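Local coordinates for protein dermonecrotic toxin (PDB 2EBF) that is the C-terminal region of a mitogenic, dermonecrotic toxin that induces bone resorption and is associated with severe progressive atrophic rhinitis in pigs, at residues Leu261-Ile274 against Phe292-Glu306. Residues are numbered along the deposited sequence; the frame is centred on the assembly and turned at random.
Sequences LYIGHSYEEMFYSI and FFSMLQEVQGDLGFE
Tyr267 is the knob of this contact, fitting among Phe293, Gln297, Phe305 and Glu306. Its ring forms an offset stack with that of Phe305, centroids 4.6 Å apart and planes at 20°, while Phe305 CB lies over the centre of the tyrosine face. With CG anti to the backbone N (chi1 175°), Tyr267 also brings CE2 to the edge of the Phe293 ring, 3.8 Å from Phe293 CZ. Met270 CB sits over a face of the Phe293 ring, 4.1 Å from its centroid; Met270 SD follows obliquely, 3.8 Å from Phe293 CD2, as a Met-aromatic contact, and the extended chain carries the methyl on to the edge of Phe292. Beyond it, Ile263 and Leu296 meet tip to tip, and Leu261 CD2 comes within 4.0 Å of Phe292 CE1. On the polar side, still buried, one water donates to both Glu268 OE2 and Glu306 OE2, bridging carboxylates that would otherwise probably repel; Asn465 N also binds Glu268 OE2. In the second shell, Ser266 OG, at the N-cap of helix 267-273, accepts from Glu269 N, and His265 ND1 donates almost straight to Glu269 OE1 from above the carboxylate plane (2.9 Å). Knobs-into-holes packing thus sets helix 267-273 against helices 288-300 and 305-309, while the central strand 260-263 of an antiparallel sheet backs helix 288-300, all within the toxin's C2 region.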
loop_
_atom_site.group_PDB
_atom_site.type_symbol
_atom_site.label_atom_id
_atom_site.label_comp_id
_atom_site.label_asym_id
_atom_site.label_seq_id
_atom_site.Cartn_x
_atom_site.Cartn_y
_atom_site.Cartn_z
ATOM N N LEU A 261 25.236 15.119 16.535
ATOM C CA LEU A 261 25.296 13.656 16.526
ATOM C C LEU A 261 24.465 13.086 15.380
ATOM O O LEU A 261 23.288 13.416 15.227
ATOM C CB LEU A 261 24.807 13.097 17.863
ATOM C CG LEU A 261 24.495 11.608 18.028
ATOM C CD1 LEU A 261 25.760 10.770 18.057
ATOM C CD2 LEU A 261 23.682 11.393 19.292
ATOM N N TYR A 262 25.099 12.226 14.588
ATOM C CA TYR A 262 24.485 11.616 13.416
ATOM C C TYR A 262 24.365 10.118 13.639
ATOM O O TYR A 262 25.342 9.459 14.013
ATOM C CB TYR A 262 25.333 11.897 12.175
ATOM C CG TYR A 262 25.508 13.372 11.893
ATOM C CD1 TYR A 262 26.493 14.124 12.543
ATOM C CD2 TYR A 262 24.685 14.021 10.982
ATOM C CE1 TYR A 262 26.644 15.483 12.288
ATOM C CE2 TYR A 262 24.825 15.378 10.721
ATOM C CZ TYR A 262 25.807 16.103 11.373
ATOM O OH TYR A 262 25.935 17.446 11.104
ATOM N N ILE A 263 23.162 9.589 13.414
ATOM C CA ILE A 263 22.858 8.195 13.714
ATOM C C ILE A 263 22.423 7.441 12.453
ATOM O O ILE A 263 21.585 7.928 11.675
ATOM C CB ILE A 263 21.783 8.092 14.831
ATOM C CG1 ILE A 263 22.323 8.681 16.144
ATOM C CG2 ILE A 263 21.329 6.648 15.031
ATOM C CD1 ILE A 263 21.254 9.074 17.151
ATOM N N GLY A 264 22.998 6.252 12.266
ATOM C CA GLY A 264 22.692 5.399 11.118
ATOM C C GLY A 264 21.940 4.118 11.448
ATOM O O GLY A 264 21.515 3.403 10.541
ATOM N N HIS A 265 21.780 3.817 12.737
ATOM C CA HIS A 265 20.997 2.657 13.168
ATOM C C HIS A 265 19.560 3.082 13.360
ATOM O O HIS A 265 19.293 4.102 13.986
ATOM C CB HIS A 265 21.502 2.087 14.491
ATOM C CG HIS A 265 22.963 1.777 14.506
ATOM N ND1 HIS A 265 23.454 0.514 14.260
ATOM C CD2 HIS A 265 24.039 2.561 14.750
ATOM C CE1 HIS A 265 24.773 0.533 14.347
ATOM N NE2 HIS A 265 25.152 1.763 14.645
ATOM N N SER A 266 18.630 2.287 12.846
ATOM C CA SER A 266 17.222 2.624 12.970
ATOM C C SER A 266 16.753 2.457 14.412
ATOM O O SER A 266 17.305 1.653 15.175
ATOM C CB SER A 266 16.383 1.767 12.020
ATOM O OG SER A 266 16.355 0.414 12.441
ATOM N N TYR A 267 15.748 3.243 14.782
ATOM C CA TYR A 267 15.109 3.152 16.086
ATOM C C TYR A 267 14.856 1.702 16.497
ATOM O O TYR A 267 15.213 1.288 17.600
ATOM C CB TYR A 267 13.784 3.924 16.059
ATOM C CG TYR A 267 12.962 3.806 17.319
ATOM C CD1 TYR A 267 11.615 3.464 17.262
ATOM C CD2 TYR A 267 13.530 4.044 18.567
ATOM C CE1 TYR A 267 10.853 3.365 18.422
ATOM C CE2 TYR A 267 12.784 3.943 19.727
ATOM C CZ TYR A 267 11.454 3.604 19.656
ATOM O OH TYR A 267 10.723 3.505 20.818
ATOM N N GLU A 268 14.251 0.937 15.592
ATOM C CA GLU A 268 13.849 -0.442 15.875
ATOM C C GLU A 268 15.036 -1.384 16.009
ATOM O O GLU A 268 15.009 -2.310 16.825
ATOM C CB GLU A 268 12.891 -0.954 14.798
ATOM C CG GLU A 268 11.536 -0.253 14.787
ATOM C CD GLU A 268 11.460 0.890 13.786
ATOM O OE1 GLU A 268 12.512 1.293 13.233
ATOM O OE2 GLU A 268 10.333 1.382 13.548
ATOM N N GLU A 269 16.068 -1.150 15.205
ATOM C CA GLU A 269 17.299 -1.917 15.316
ATOM C C GLU A 269 17.902 -1.759 16.712
ATOM O O GLU A 269 18.275 -2.743 17.361
ATOM C CB GLU A 269 18.307 -1.477 14.262
ATOM C CG GLU A 269 19.682 -2.106 14.460
ATOM C CD GLU A 269 20.714 -1.603 13.489
ATOM O OE1 GLU A 269 21.906 -1.900 13.694
ATOM O OE2 GLU A 269 20.348 -0.914 12.519
ATOM N N MET A 270 17.990 -0.514 17.171
ATOM C CA MET A 270 18.529 -0.230 18.492
ATOM C C MET A 270 17.667 -0.816 19.601
ATOM O O MET A 270 18.192 -1.413 20.542
ATOM C CB MET A 270 18.694 1.272 18.687
ATOM C CG MET A 270 19.721 1.874 17.771
ATOM S SD MET A 270 20.112 3.542 18.304
ATOM C CE MET A 270 21.428 3.942 17.165
ATOM N N PHE A 271 16.351 -0.665 19.480
ATOM C CA PHE A 271 15.418 -1.146 20.498
ATOM C C PHE A 271 15.526 -2.650 20.753
ATOM O O PHE A 271 15.438 -3.095 21.900
ATOM C CB PHE A 271 13.980 -0.791 20.128
ATOM C CG PHE A 271 12.964 -1.233 21.144
ATOM C CD1 PHE A 271 12.564 -0.374 22.165
ATOM C CD2 PHE A 271 12.410 -2.507 21.087
ATOM C CE1 PHE A 271 11.623 -0.776 23.108
ATOM C CE2 PHE A 271 11.467 -2.923 22.028
ATOM C CZ PHE A 271 11.073 -2.049 23.042
ATOM N N TYR A 272 15.705 -3.424 19.685
ATOM C CA TYR A 272 15.742 -4.886 19.799
ATOM C C TYR A 272 17.137 -5.457 20.056
ATOM O O TYR A 272 17.272 -6.638 20.372
ATOM C CB TYR A 272 15.071 -5.546 18.581
ATOM C CG TYR A 272 13.561 -5.497 18.663
ATOM C CD1 TYR A 272 12.807 -4.689 17.800
ATOM C CD2 TYR A 272 12.883 -6.234 19.635
ATOM C CE1 TYR A 272 11.412 -4.643 17.900
ATOM C CE2 TYR A 272 11.498 -6.187 19.743
ATOM C CZ TYR A 272 10.770 -5.394 18.877
ATOM O OH TYR A 272 9.401 -5.375 19.004
ATOM N N SER A 273 18.161 -4.619 19.941
ATOM C CA SER A 273 19.531 -5.036 20.223
ATOM C C SER A 273 20.124 -4.386 21.484
ATOM O O SER A 273 21.226 -4.746 21.904
ATOM C CB SER A 273 20.443 -4.797 19.004
ATOM O OG SER A 273 20.502 -3.420 18.658
ATOM N N ILE A 274 19.395 -3.446 22.088
ATOM C CA ILE A 274 19.892 -2.722 23.265
ATOM C C ILE A 274 18.883 -2.727 24.425
ATOM O O ILE A 274 17.806 -2.133 24.327
ATOM C CB ILE A 274 20.331 -1.272 22.908
ATOM C CG1 ILE A 274 21.477 -1.289 21.889
ATOM C CG2 ILE A 274 20.744 -0.506 24.157
ATOM C CD1 ILE A 274 21.701 0.035 21.165
ATOM N N PHE A 292 23.688 5.141 26.146
ATOM C CA PHE A 292 23.522 5.970 24.956
ATOM C C PHE A 292 22.062 6.034 24.494
ATOM O O PHE A 292 21.533 7.118 24.236
ATOM C CB PHE A 292 24.428 5.450 23.833
ATOM C CG PHE A 292 24.190 6.102 22.500
ATOM C CD1 PHE A 292 24.830 7.295 22.168
ATOM C CD2 PHE A 292 23.325 5.519 21.569
ATOM C CE1 PHE A 292 24.612 7.906 20.932
ATOM C CE2 PHE A 292 23.101 6.117 20.328
ATOM C CZ PHE A 292 23.746 7.313 20.008
ATOM N N PHE A 293 21.419 4.873 24.414
ATOM C CA PHE A 293 20.041 4.769 23.939
ATOM C C PHE A 293 19.050 5.287 24.977
ATOM O O PHE A 293 18.050 5.919 24.627
ATOM C CB PHE A 293 19.727 3.313 23.551
ATOM C CG PHE A 293 18.419 3.135 22.814
ATOM C CD1 PHE A 293 17.436 2.286 23.318
ATOM C CD2 PHE A 293 18.174 3.804 21.614
ATOM C CE1 PHE A 293 16.228 2.106 22.641
ATOM C CE2 PHE A 293 16.959 3.631 20.929
ATOM C CZ PHE A 293 15.990 2.785 21.446
ATOM N N SER A 294 19.340 5.030 26.253
ATOM C CA SER A 294 18.500 5.502 27.361
ATOM C C SER A 294 18.363 7.024 27.397
ATOM O O SER A 294 17.284 7.547 27.689
ATOM C CB SER A 294 19.048 5.006 28.704
ATOM O OG SER A 294 18.922 3.601 28.800
ATOM N N MET A 295 19.454 7.731 27.109
ATOM C CA MET A 295 19.400 9.190 27.097
ATOM C C MET A 295 18.844 9.765 25.806
ATOM O O MET A 295 18.256 10.842 25.830
ATOM C CB MET A 295 20.728 9.849 27.490
ATOM C CG MET A 295 21.958 9.496 26.687
ATOM S SD MET A 295 23.373 10.054 27.670
ATOM C CE MET A 295 24.752 9.473 26.696
ATOM N N LEU A 296 19.020 9.057 24.691
ATOM C CA LEU A 296 18.286 9.398 23.465
ATOM C C LEU A 296 16.794 9.432 23.747
ATOM O O LEU A 296 16.102 10.380 23.365
ATOM C CB LEU A 296 18.555 8.396 22.346
ATOM C CG LEU A 296 19.781 8.533 21.445
ATOM C CD1 LEU A 296 19.693 7.474 20.362
ATOM C CD2 LEU A 296 19.873 9.915 20.819
ATOM N N GLN A 297 16.311 8.395 24.428
ATOM C CA GLN A 297 14.899 8.277 24.762
ATOM C C GLN A 297 14.462 9.322 25.787
ATOM O O GLN A 297 13.309 9.749 25.782
ATOM C CB GLN A 297 14.572 6.860 25.240
ATOM C CG GLN A 297 14.687 5.809 24.137
ATOM C CD GLN A 297 14.353 4.409 24.609
ATOM O OE1 GLN A 297 13.327 3.842 24.226
ATOM N NE2 GLN A 297 15.215 3.844 25.450
ATOM N N GLU A 298 15.380 9.729 26.666
ATOM C CA GLU A 298 15.082 10.813 27.606
ATOM C C GLU A 298 14.986 12.152 26.894
ATOM O O GLU A 298 14.062 12.928 27.160
ATOM C CB GLU A 298 16.086 10.870 28.761
ATOM C CG GLU A 298 15.781 9.834 29.830
ATOM C CD GLU A 298 16.411 10.131 31.181
ATOM O OE1 GLU A 298 16.812 11.292 31.443
ATOM O OE2 GLU A 298 16.487 9.180 31.988
ATOM N N VAL A 299 15.925 12.413 25.985
ATOM C CA VAL A 299 15.867 13.609 25.134
ATOM C C VAL A 299 14.564 13.647 24.331
ATOM O O VAL A 299 13.940 14.703 24.209
ATOM C CB VAL A 299 17.094 13.713 24.188
ATOM C CG1 VAL A 299 16.897 14.818 23.150
ATOM C CG2 VAL A 299 18.359 13.981 24.984
ATOM N N GLN A 300 14.157 12.486 23.813
ATOM C CA GLN A 300 12.941 12.344 23.016
ATOM C C GLN A 300 11.695 12.812 23.766
ATOM O O GLN A 300 10.836 13.488 23.194
ATOM C CB GLN A 300 12.785 10.885 22.579
ATOM C CG GLN A 300 11.497 10.570 21.841
ATOM C CD GLN A 300 11.195 9.089 21.790
ATOM O OE1 GLN A 300 10.044 8.691 21.607
ATOM N NE2 GLN A 300 12.222 8.265 21.948
ATOM N N GLY A 301 11.604 12.443 25.043
ATOM C CA GLY A 301 10.485 12.846 25.889
ATOM C C GLY A 301 9.133 12.354 25.403
ATOM O O GLY A 301 8.967 11.173 25.086
ATOM N N ASP A 302 8.177 13.275 25.331
ATOM C CA ASP A 302 6.798 12.969 24.955
ATOM C C ASP A 302 6.603 12.918 23.437
ATOM O O ASP A 302 5.511 12.594 22.952
ATOM C CB ASP A 302 5.844 13.997 25.582
ATOM C CG ASP A 302 6.105 15.427 25.097
ATOM O OD1 ASP A 302 7.282 15.788 24.851
ATOM O OD2 ASP A 302 5.132 16.203 24.972
ATOM N N LEU A 303 7.658 13.241 22.693
ATOM C CA LEU A 303 7.617 13.213 21.234
ATOM C C LEU A 303 7.760 11.786 20.720
ATOM O O LEU A 303 8.158 10.884 21.468
ATOM C CB LEU A 303 8.731 14.091 20.647
ATOM C CG LEU A 303 8.706 15.600 20.928
ATOM C CD1 LEU A 303 9.765 16.305 20.100
ATOM C CD2 LEU A 303 7.336 16.189 20.641
ATOM N N GLY A 304 7.426 11.580 19.446
ATOM C CA GLY A 304 7.792 10.346 18.756
ATOM C C GLY A 304 9.272 10.394 18.428
ATOM O O GLY A 304 9.840 11.480 18.269
ATOM N N PHE A 305 9.906 9.228 18.334
ATOM C CA PHE A 305 11.358 9.166 18.120
ATOM C C PHE A 305 11.735 9.840 16.810
ATOM O O PHE A 305 12.629 10.697 16.761
ATOM C CB PHE A 305 11.862 7.718 18.149
ATOM C CG PHE A 305 13.364 7.593 18.103
ATOM C CD1 PHE A 305 14.108 7.499 19.286
ATOM C CD2 PHE A 305 14.036 7.562 16.884
ATOM C CE1 PHE A 305 15.497 7.381 19.249
ATOM C CE2 PHE A 305 15.420 7.450 16.837
ATOM C CZ PHE A 305 16.155 7.360 18.021
ATOM N N GLU A 306 11.039 9.450 15.746
ATOM C CA GLU A 306 11.276 10.022 14.428
ATOM C C GLU A 306 10.857 11.489 14.376
ATOM O O GLU A 306 11.547 12.306 13.777
ATOM C CB GLU A 306 10.548 9.207 13.358
ATOM C CG GLU A 306 11.059 7.770 13.240
ATOM C CD GLU A 306 10.334 6.791 14.154
ATOM O OE1 GLU A 306 9.460 7.219 14.940
ATOM O OE2 GLU A 306 10.637 5.583 14.072
HETATM O O HOH W 1 8.969 3.514 13.958
#